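Local coordinates for putative enoyl-CoA hydratase (Streptomyces coelicolor A3, PDB 3G64), which probably acts on acyl-CoA thioesters as a crotonase-family enzyme, perhaps as an enoyl-CoA hydratase, at residues G26-T31 with R63-A68; F114-A119 with L133-R138; V123-G128 with A147-R152. All coordinates share one frame; numbering follows the deposited sequence.

How the contacts relate
Contacts 1 and 2 share one sheet, where strands 64-69 and 116-120 are neighbours. Leu65 O and Ile117 N are 2.7 Å apart, probably a hydrogen bond, and Leu67 N pairs with Ile117 O in the same way. The two centres lie about 10 Å apart. Contact 3 sits in a smaller sheet, its centre about 17 Å from that of contact 2. Helix 127-134 links these two: it starts in contact 3 and ends in contact 2, where Leu133 packs on Phe148. Contacts 1 and 3 do not touch; their nearest atoms are about 7 Å apart. By analogy with relatives, contact 3 is probably nearest the active site. A zinc ion lies about 13 Å from the Arg138 side chain.

Contact 1 (G26-T31 with R63-A68); sequences GVATVT and RALVLA
The guanidinium of Arg63 is the flat side-chain group of this contact, and it stands at a slant to Gly26, with NH1 3.8 Å from Gly26 CA. The two segments form neighbouring parallel strands of the crotonase-fold sheet. Helix 43-58 connects them, so this is a beta-alpha-beta unit. The bend at chi3 (-57°) folds the Arg63 chain back to reach Gly26, which has positive phi. Arg63 NE bonds Ala217 O of helix 205-217, beyond the two segments, and NH2 has a long, weak ion pair with Asp25.

Arg63 N opens the ladder with a nearly straight 2.7 Å hydrogen bond to Gly26 O; Ala64 N adds a weak one to the same oxygen. Further along, Ala28 N bonds Ala64 O and Val66 N bonds Ala28 O. Val30 N then bonds Val66 O at 2.8 Å, and this bond is straight. Ala68 N bonds Val30 O.

Val27, Thr29, Thr31, Ala64, Val66 and Ala68 share one face of the sheet. There Val27 and Val66 pack on helix 205-217. Across this face Val27 CG2 is 4.4 Å from Ala64 CB.

Ala28, Val30, Leu65 and Leu67 share the other face, where helix 43-58 covers Val30 and Leu65. Ala28 CB lies 4.1 Å from Leu65 CG. Leu67 leans CD1 toward strand 27-32, 3.8 Å from Val30 O. The Val30 and Leu65 side chains cross obliquely. Val30 CG2 is anti to the carbonyl carbon and so leans back along its strand, where it meets Leu65 CD1 at 3.8 Å.

Contact 2 (F114-A119 with L133-R138); sequences FPVIAA and LAADFR
Val116-Ala118 and Phe137-Arg138 pair as parallel strands: Phe137 N bonds Val116 O at 3.1 Å, and Ala118 N bonds Phe137 O at 2.8 Å. Just before this ladder, the Asp136 side chain takes the place of a backbone acceptor. Its CG lies beside its own backbone N (chi1 -56°), and OD2 accepts Val116 N at 2.7 Å through its anti lone pair. OD2 also has a salt bridge to Lys228, and OD1 has one to Arg110. This buried carboxylate is therefore gripped at both oxygens, and the two cations would probably keep it charged.

Ala135 CB packs over Val116 O and touches Val116 CG1 and Ala118 CB, the latter at 4.0 Å. The Phe137 ring meets Pro115 CB at its edge, 4.2 Å from CE2, while Ile117 CG1 approaches it at a slant. Arg138 folds back so that NH2 bonds Ala135 O from above the carbonyl plane, at 2.8 Å. NH2 also bonds Ala132 O, and NE bonds Leu195 O.

The contact lies deep in the crotonase fold. Leu181 of the second subunit packs on Phe137. Helix 92-111 covers Val116, helix 205-217 covers Ile117 and Phe137, and strand 64-69 flanks strand 116-120 on the side away from Phe137.

Contact 3 (V123-G128 with A147-R152); sequences VAAGAG and AFLFTR
Leu149 lies against the turn at Ala125 and Gly126. From CB, a chi1 of 46° sets CG between the backbone N and the carbonyl carbon, a crowded position that brings the branch over the turn. CG comes within 4.1 Å of Gly126 N. CD1 goes further over the glycine and lies 3.9 Å from Gly126 CA. CD2 takes the other branch to Ala125 CB, at 4.0 Å. An alanine at Leu149 would lack CG and both methyls and would probably open a gap over Gly126, leaving Ala125 CB without the CD2 methyl.

The next side chain closes on the same glycine. Phe150 CZ is 3.5 Å from Gly126 C, with the ring at a slant to the peptide. Gly126 has positive phi and is the N-cap of helix 127-134. In crotonase relatives a backbone N-H at the start of this helix helps form the oxyanion hole, so the contact probably borders the active site.

One parallel bridge joins the backbones. Ala147 N bonds Ala124 O at 3.1 Å, and Gly126 N bonds Ala147 O at 2.9 Å. Phe148 then makes an inverse gamma turn.

Strand 145-147 runs between strands 123-125 and 185-186. Beyond it, Phe148 packs between helices 127-134 and 172-181, and Phe150 rests on Val130 of helix 127-134.

Contact 1 (G26-T31 with R63-A68)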
loop_
_atom_site.group_PDB
_atom_site.type_symbol
_atom_site.label_atom_id
_atom_site.label_comp_id
_atom_site.label_asym_id
_atom_site.label_seq_id
_atom_site.Cartn_x
_atom_site.Cartn_y
_atom_site.Cartn_z
ATOM N N GLY A 26 24.659 -8.236 -21.755
ATOM C CA GLY A 26 24.157 -8.094 -20.394
ATOM C C GLY A 26 22.641 -8.063 -20.228
ATOM O O GLY A 26 22.156 -7.874 -19.112
ATOM N N VAL A 27 21.893 -8.226 -21.322
ATOM C CA VAL A 27 20.445 -8.337 -21.231
ATOM C C VAL A 27 20.017 -9.768 -21.533
ATOM O O VAL A 27 20.309 -10.286 -22.605
ATOM C CB VAL A 27 19.730 -7.400 -22.210
ATOM C CG1 VAL A 27 18.236 -7.640 -22.171
ATOM C CG2 VAL A 27 20.019 -5.969 -21.865
ATOM N N ALA A 28 19.362 -10.425 -20.572
ATOM C CA ALA A 28 18.787 -11.738 -20.832
ATOM C C ALA A 28 17.359 -11.586 -21.327
ATOM O O ALA A 28 16.582 -10.798 -20.778
ATOM C CB ALA A 28 18.813 -12.569 -19.563
ATOM N N THR A 29 17.002 -12.335 -22.364
ATOM C CA THR A 29 15.607 -12.438 -22.766
ATOM C C THR A 29 15.136 -13.866 -22.571
ATOM O O THR A 29 15.736 -14.807 -23.090
ATOM C CB THR A 29 15.396 -12.016 -24.239
ATOM O OG1 THR A 29 15.949 -10.710 -24.431
ATOM C CG2 THR A 29 13.910 -11.978 -24.563
ATOM N N VAL A 30 14.082 -14.029 -21.777
ATOM C CA VAL A 30 13.522 -15.346 -21.513
ATOM C C VAL A 30 12.166 -15.350 -22.190
ATOM O O VAL A 30 11.249 -14.614 -21.800
ATOM C CB VAL A 30 13.376 -15.627 -19.989
ATOM C CG1 VAL A 30 12.769 -17.024 -19.733
ATOM C CG2 VAL A 30 14.743 -15.501 -19.277
ATOM N N THR A 31 12.039 -16.136 -23.248
ATOM C CA THR A 31 10.757 -16.241 -23.900
ATOM C C THR A 31 10.105 -17.565 -23.544
ATOM O O THR A 31 10.680 -18.636 -23.791
ATOM C CB THR A 31 10.908 -16.130 -25.415
ATOM O OG1 THR A 31 11.703 -14.970 -25.730
ATOM C CG2 THR A 31 9.535 -16.034 -26.049
ATOM N N ARG A 63 22.426 -7.676 -16.475
ATOM C CA ARG A 63 22.090 -6.411 -15.851
ATOM C C ARG A 63 20.623 -6.089 -16.043
ATOM O O ARG A 63 20.145 -5.097 -15.520
ATOM C CB ARG A 63 22.978 -5.272 -16.412
ATOM C CG ARG A 63 24.478 -5.506 -16.213
ATOM C CD ARG A 63 25.382 -4.305 -16.592
ATOM N NE ARG A 63 25.251 -3.826 -17.974
ATOM C CZ ARG A 63 25.803 -4.392 -19.051
ATOM N NH1 ARG A 63 26.530 -5.495 -18.948
ATOM N NH2 ARG A 63 25.611 -3.851 -20.249
ATOM N N ALA A 64 19.909 -6.931 -16.788
ATOM C CA ALA A 64 18.461 -6.784 -16.965
ATOM C C ALA A 64 17.909 -8.053 -17.575
ATOM O O ALA A 64 18.597 -8.759 -18.326
ATOM C CB ALA A 64 18.119 -5.596 -17.875
ATOM N N LEU A 65 16.650 -8.339 -17.279
ATOM C CA LEU A 65 16.011 -9.506 -17.861
ATOM C C LEU A 65 14.606 -9.159 -18.337
ATOM O O LEU A 65 13.804 -8.534 -17.613
ATOM C CB LEU A 65 16.013 -10.675 -16.849
ATOM C CG LEU A 65 15.393 -12.000 -17.331
ATOM C CD1 LEU A 65 16.000 -13.181 -16.580
ATOM C CD2 LEU A 65 13.887 -11.991 -17.178
ATOM N N VAL A 66 14.325 -9.552 -19.569
ATOM C CA VAL A 66 12.997 -9.424 -20.158
ATOM C C VAL A 66 12.328 -10.784 -20.155
ATOM O O VAL A 66 12.917 -11.793 -20.582
ATOM C CB VAL A 66 13.061 -8.909 -21.606
ATOM C CG1 VAL A 66 11.657 -8.868 -22.230
ATOM C CG2 VAL A 66 13.730 -7.528 -21.663
ATOM N N LEU A 67 11.102 -10.820 -19.649
ATOM C CA LEU A 67 10.295 -12.027 -19.682
ATOM C C LEU A 67 9.206 -11.818 -20.751
ATOM O O LEU A 67 8.424 -10.884 -20.680
ATOM C CB LEU A 67 9.684 -12.277 -18.290
ATOM C CG LEU A 67 8.767 -13.495 -18.036
ATOM C CD1 LEU A 67 9.435 -14.790 -18.463
ATOM C CD2 LEU A 67 8.333 -13.595 -16.536
ATOM N N ALA A 68 9.167 -12.689 -21.741
ATOM C CA ALA A 68 8.267 -12.510 -22.883
ATOM C C ALA A 68 7.536 -13.804 -23.241
ATOM O O ALA A 68 7.914 -14.880 -22.782
ATOM C CB ALA A 68 9.036 -11.999 -24.065
#

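Contact 2 (F114-A119 with L133-R138)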
loop_
_atom_site.group_PDB
_atom_site.type_symbol
_atom_site.label_atom_id
_atom_site.label_comp_id
_atom_site.label_asym_id
_atom_site.label_seq_id
_atom_site.Cartn_x
_atom_site.Cartn_y
_atom_site.Cartn_z
ATOM N N PHE A 114 18.954 -7.843 -10.484
ATOM C CA PHE A 114 18.798 -7.093 -11.734
ATOM C C PHE A 114 17.321 -6.924 -11.937
ATOM O O PHE A 114 16.533 -7.753 -11.481
ATOM C CB PHE A 114 19.407 -7.811 -12.951
ATOM C CG PHE A 114 19.136 -9.297 -13.000
ATOM C CD1 PHE A 114 17.939 -9.787 -13.510
ATOM C CD2 PHE A 114 20.090 -10.205 -12.538
ATOM C CE1 PHE A 114 17.686 -11.165 -13.546
ATOM C CE2 PHE A 114 19.861 -11.570 -12.565
ATOM C CZ PHE A 114 18.644 -12.061 -13.073
ATOM N N PRO A 115 16.937 -5.845 -12.623
ATOM C CA PRO A 115 15.537 -5.570 -12.940
ATOM C C PRO A 115 14.969 -6.604 -13.913
ATOM O O PRO A 115 15.637 -7.055 -14.861
ATOM C CB PRO A 115 15.567 -4.184 -13.641
ATOM C CG PRO A 115 17.001 -3.816 -13.787
ATOM C CD PRO A 115 17.878 -4.844 -13.159
ATOM N N VAL A 116 13.719 -6.962 -13.668
ATOM C CA VAL A 116 13.008 -7.885 -14.528
ATOM C C VAL A 116 11.865 -7.119 -15.167
ATOM O O VAL A 116 11.143 -6.383 -14.478
ATOM C CB VAL A 116 12.483 -9.085 -13.698
ATOM C CG1 VAL A 116 11.541 -9.964 -14.538
ATOM C CG2 VAL A 116 13.671 -9.886 -13.154
ATOM N N ILE A 117 11.717 -7.268 -16.483
ATOM C CA ILE A 117 10.705 -6.544 -17.238
ATOM C C ILE A 117 9.775 -7.551 -17.937
ATOM O O ILE A 117 10.238 -8.426 -18.671
ATOM C CB ILE A 117 11.406 -5.663 -18.309
ATOM C CG1 ILE A 117 12.365 -4.689 -17.614
ATOM C CG2 ILE A 117 10.383 -4.979 -19.242
ATOM C CD1 ILE A 117 13.606 -4.425 -18.408
ATOM N N ALA A 118 8.472 -7.448 -17.697
ATOM C CA ALA A 118 7.513 -8.311 -18.403
ATOM C C ALA A 118 6.949 -7.597 -19.623
ATOM O O ALA A 118 6.415 -6.477 -19.515
ATOM C CB ALA A 118 6.382 -8.760 -17.465
ATOM N N ALA A 119 7.101 -8.228 -20.785
ATOM C CA ALA A 119 6.629 -7.657 -22.049
ATOM C C ALA A 119 5.244 -8.235 -22.298
ATOM O O ALA A 119 5.120 -9.402 -22.693
ATOM C CB ALA A 119 7.591 -8.053 -23.202
ATOM N N LEU A 133 3.076 -9.623 -12.310
ATOM C CA LEU A 133 2.991 -8.791 -11.114
ATOM C C LEU A 133 4.325 -8.766 -10.338
ATOM O O LEU A 133 4.666 -7.771 -9.704
ATOM C CB LEU A 133 1.858 -9.354 -10.224
ATOM C CG LEU A 133 1.454 -8.639 -8.935
ATOM C CD1 LEU A 133 0.918 -7.241 -9.275
ATOM C CD2 LEU A 133 0.402 -9.481 -8.207
ATOM N N ALA A 134 5.091 -9.851 -10.400
ATOM C CA ALA A 134 6.345 -9.924 -9.648
ATOM C C ALA A 134 7.479 -9.123 -10.310
ATOM O O ALA A 134 8.420 -8.684 -9.648
ATOM C CB ALA A 134 6.772 -11.380 -9.442
ATOM N N ALA A 135 7.373 -8.945 -11.615
ATOM C CA ALA A 135 8.371 -8.188 -12.377
ATOM C C ALA A 135 8.501 -6.777 -11.822
ATOM O O ALA A 135 7.557 -6.223 -11.220
ATOM C CB ALA A 135 7.959 -8.135 -13.897
ATOM N N ASP A 136 9.675 -6.190 -11.995
ATOM C CA ASP A 136 9.863 -4.816 -11.583
ATOM C C ASP A 136 9.103 -3.864 -12.499
ATOM O O ASP A 136 8.568 -2.829 -12.031
ATOM C CB ASP A 136 11.360 -4.510 -11.555
ATOM C CG ASP A 136 12.102 -5.492 -10.640
ATOM O OD1 ASP A 136 11.924 -5.375 -9.407
ATOM O OD2 ASP A 136 12.792 -6.409 -11.147
ATOM N N PHE A 137 9.038 -4.219 -13.791
ATOM C CA PHE A 137 8.360 -3.387 -14.794
ATOM C C PHE A 137 7.392 -4.236 -15.610
ATOM O O PHE A 137 7.720 -5.369 -15.984
ATOM C CB PHE A 137 9.354 -2.694 -15.754
ATOM C CG PHE A 137 10.322 -1.750 -15.085
ATOM C CD1 PHE A 137 10.068 -0.383 -15.044
ATOM C CD2 PHE A 137 11.489 -2.228 -14.517
ATOM C CE1 PHE A 137 10.964 0.489 -14.436
ATOM C CE2 PHE A 137 12.402 -1.361 -13.885
ATOM C CZ PHE A 137 12.133 -0.003 -13.848
ATOM N N ARG A 138 6.204 -3.679 -15.875
ATOM C CA ARG A 138 5.244 -4.262 -16.814
ATOM C C ARG A 138 5.051 -3.301 -18.009
ATOM O O ARG A 138 4.452 -2.221 -17.888
ATOM C CB ARG A 138 3.904 -4.569 -16.136
ATOM C CG ARG A 138 3.937 -5.825 -15.191
ATOM C CD ARG A 138 2.880 -5.748 -14.070
ATOM N NE ARG A 138 3.191 -4.619 -13.203
ATOM C CZ ARG A 138 4.193 -4.603 -12.319
ATOM N NH1 ARG A 138 4.433 -3.504 -11.619
ATOM N NH2 ARG A 138 4.958 -5.678 -12.125
#

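Contact 3 (V123-G128 with A147-R152)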
loop_
_atom_site.group_PDB
_atom_site.type_symbol
_atom_site.label_atom_id
_atom_site.label_comp_id
_atom_site.label_asym_id
_atom_site.label_seq_id
_atom_site.Cartn_x
_atom_site.Cartn_y
_atom_site.Cartn_z
ATOM N N VAL A 123 -3.528 -12.240 -23.260
ATOM C CA VAL A 123 -3.838 -12.779 -21.935
ATOM C C VAL A 123 -2.599 -12.983 -21.057
ATOM O O VAL A 123 -1.575 -13.524 -21.506
ATOM C CB VAL A 123 -4.668 -14.086 -22.016
ATOM C CG1 VAL A 123 -3.996 -15.073 -22.905
ATOM C CG2 VAL A 123 -4.824 -14.720 -20.645
ATOM N N ALA A 124 -2.707 -12.519 -19.812
ATOM C CA ALA A 124 -1.803 -12.920 -18.735
ATOM C C ALA A 124 -2.685 -13.362 -17.575
ATOM O O ALA A 124 -3.221 -12.535 -16.828
ATOM C CB ALA A 124 -0.902 -11.736 -18.318
ATOM N N ALA A 125 -2.850 -14.669 -17.444
ATOM C CA ALA A 125 -3.842 -15.232 -16.558
ATOM C C ALA A 125 -3.169 -16.173 -15.572
ATOM O O ALA A 125 -2.167 -16.832 -15.899
ATOM C CB ALA A 125 -4.903 -16.003 -17.383
ATOM N N GLY A 126 -3.726 -16.254 -14.371
ATOM C CA GLY A 126 -3.250 -17.243 -13.424
ATOM C C GLY A 126 -1.789 -17.002 -13.124
ATOM O O GLY A 126 -1.412 -15.875 -12.854
ATOM N N ALA A 127 -0.956 -18.043 -13.187
ATOM C CA ALA A 127 0.488 -17.859 -12.946
ATOM C C ALA A 127 1.085 -16.804 -13.860
ATOM O O ALA A 127 2.015 -16.092 -13.468
ATOM C CB ALA A 127 1.250 -19.192 -13.094
ATOM N N GLY A 128 0.536 -16.666 -15.071
ATOM C CA GLY A 128 1.018 -15.643 -16.000
ATOM C C GLY A 128 0.852 -14.225 -15.460
ATOM O O GLY A 128 1.735 -13.370 -15.579
ATOM N N ALA A 147 -5.871 -11.592 -15.630
ATOM C CA ALA A 147 -6.933 -12.254 -14.902
ATOM C C ALA A 147 -6.340 -13.103 -13.781
ATOM O O ALA A 147 -5.559 -14.013 -14.025
ATOM C CB ALA A 147 -7.802 -13.119 -15.865
ATOM N N PHE A 148 -6.687 -12.774 -12.543
ATOM C CA PHE A 148 -6.170 -13.540 -11.392
ATOM C C PHE A 148 -7.201 -14.570 -11.046
ATOM O O PHE A 148 -7.938 -14.406 -10.080
ATOM C CB PHE A 148 -5.892 -12.586 -10.220
ATOM C CG PHE A 148 -4.770 -11.620 -10.501
ATOM C CD1 PHE A 148 -3.452 -11.963 -10.203
ATOM C CD2 PHE A 148 -5.020 -10.407 -11.107
ATOM C CE1 PHE A 148 -2.402 -11.075 -10.476
ATOM C CE2 PHE A 148 -3.967 -9.512 -11.385
ATOM C CZ PHE A 148 -2.657 -9.860 -11.060
ATOM N N LEU A 149 -7.284 -15.611 -11.872
ATOM C CA LEU A 149 -8.454 -16.469 -11.901
ATOM C C LEU A 149 -8.339 -17.801 -11.108
ATOM O O LEU A 149 -9.032 -18.767 -11.387
ATOM C CB LEU A 149 -8.890 -16.690 -13.354
ATOM C CG LEU A 149 -7.767 -17.033 -14.316
ATOM C CD1 LEU A 149 -7.009 -18.288 -13.796
ATOM C CD2 LEU A 149 -8.332 -17.236 -15.732
ATOM N N PHE A 150 -7.477 -17.838 -10.094
ATOM C CA PHE A 150 -7.376 -19.045 -9.257
ATOM C C PHE A 150 -8.688 -19.553 -8.671
ATOM O O PHE A 150 -8.937 -20.775 -8.640
ATOM C CB PHE A 150 -6.352 -18.774 -8.139
ATOM C CG PHE A 150 -5.049 -18.278 -8.684
ATOM C CD1 PHE A 150 -4.215 -19.148 -9.371
ATOM C CD2 PHE A 150 -4.714 -16.940 -8.607
ATOM C CE1 PHE A 150 -3.028 -18.698 -9.933
ATOM C CE2 PHE A 150 -3.520 -16.477 -9.153
ATOM C CZ PHE A 150 -2.669 -17.371 -9.806
ATOM N N THR A 151 -9.533 -18.652 -8.177
ATOM C CA THR A 151 -10.765 -19.136 -7.566
ATOM C C THR A 151 -11.658 -19.827 -8.612
ATOM O O THR A 151 -12.521 -20.636 -8.260
ATOM C CB THR A 151 -11.552 -18.034 -6.852
ATOM O OG1 THR A 151 -11.939 -17.045 -7.794
ATOM C CG2 THR A 151 -10.737 -17.390 -5.710
ATOM N N ARG A 152 -11.458 -19.519 -9.899
ATOM C CA ARG A 152 -12.260 -20.197 -10.938
ATOM C C ARG A 152 -11.899 -21.666 -11.122
ATOM O O ARG A 152 -12.645 -22.400 -11.799
ATOM C CB ARG A 152 -12.089 -19.551 -12.313
ATOM C CG ARG A 152 -12.186 -18.088 -12.274
ATOM C CD ARG A 152 -13.499 -17.638 -12.632
ATOM N NE ARG A 152 -13.432 -16.216 -12.963
ATOM C CZ ARG A 152 -14.403 -15.552 -13.571
ATOM N NH1 ARG A 152 -15.491 -16.193 -13.963
ATOM N NH2 ARG A 152 -14.292 -14.258 -13.779
#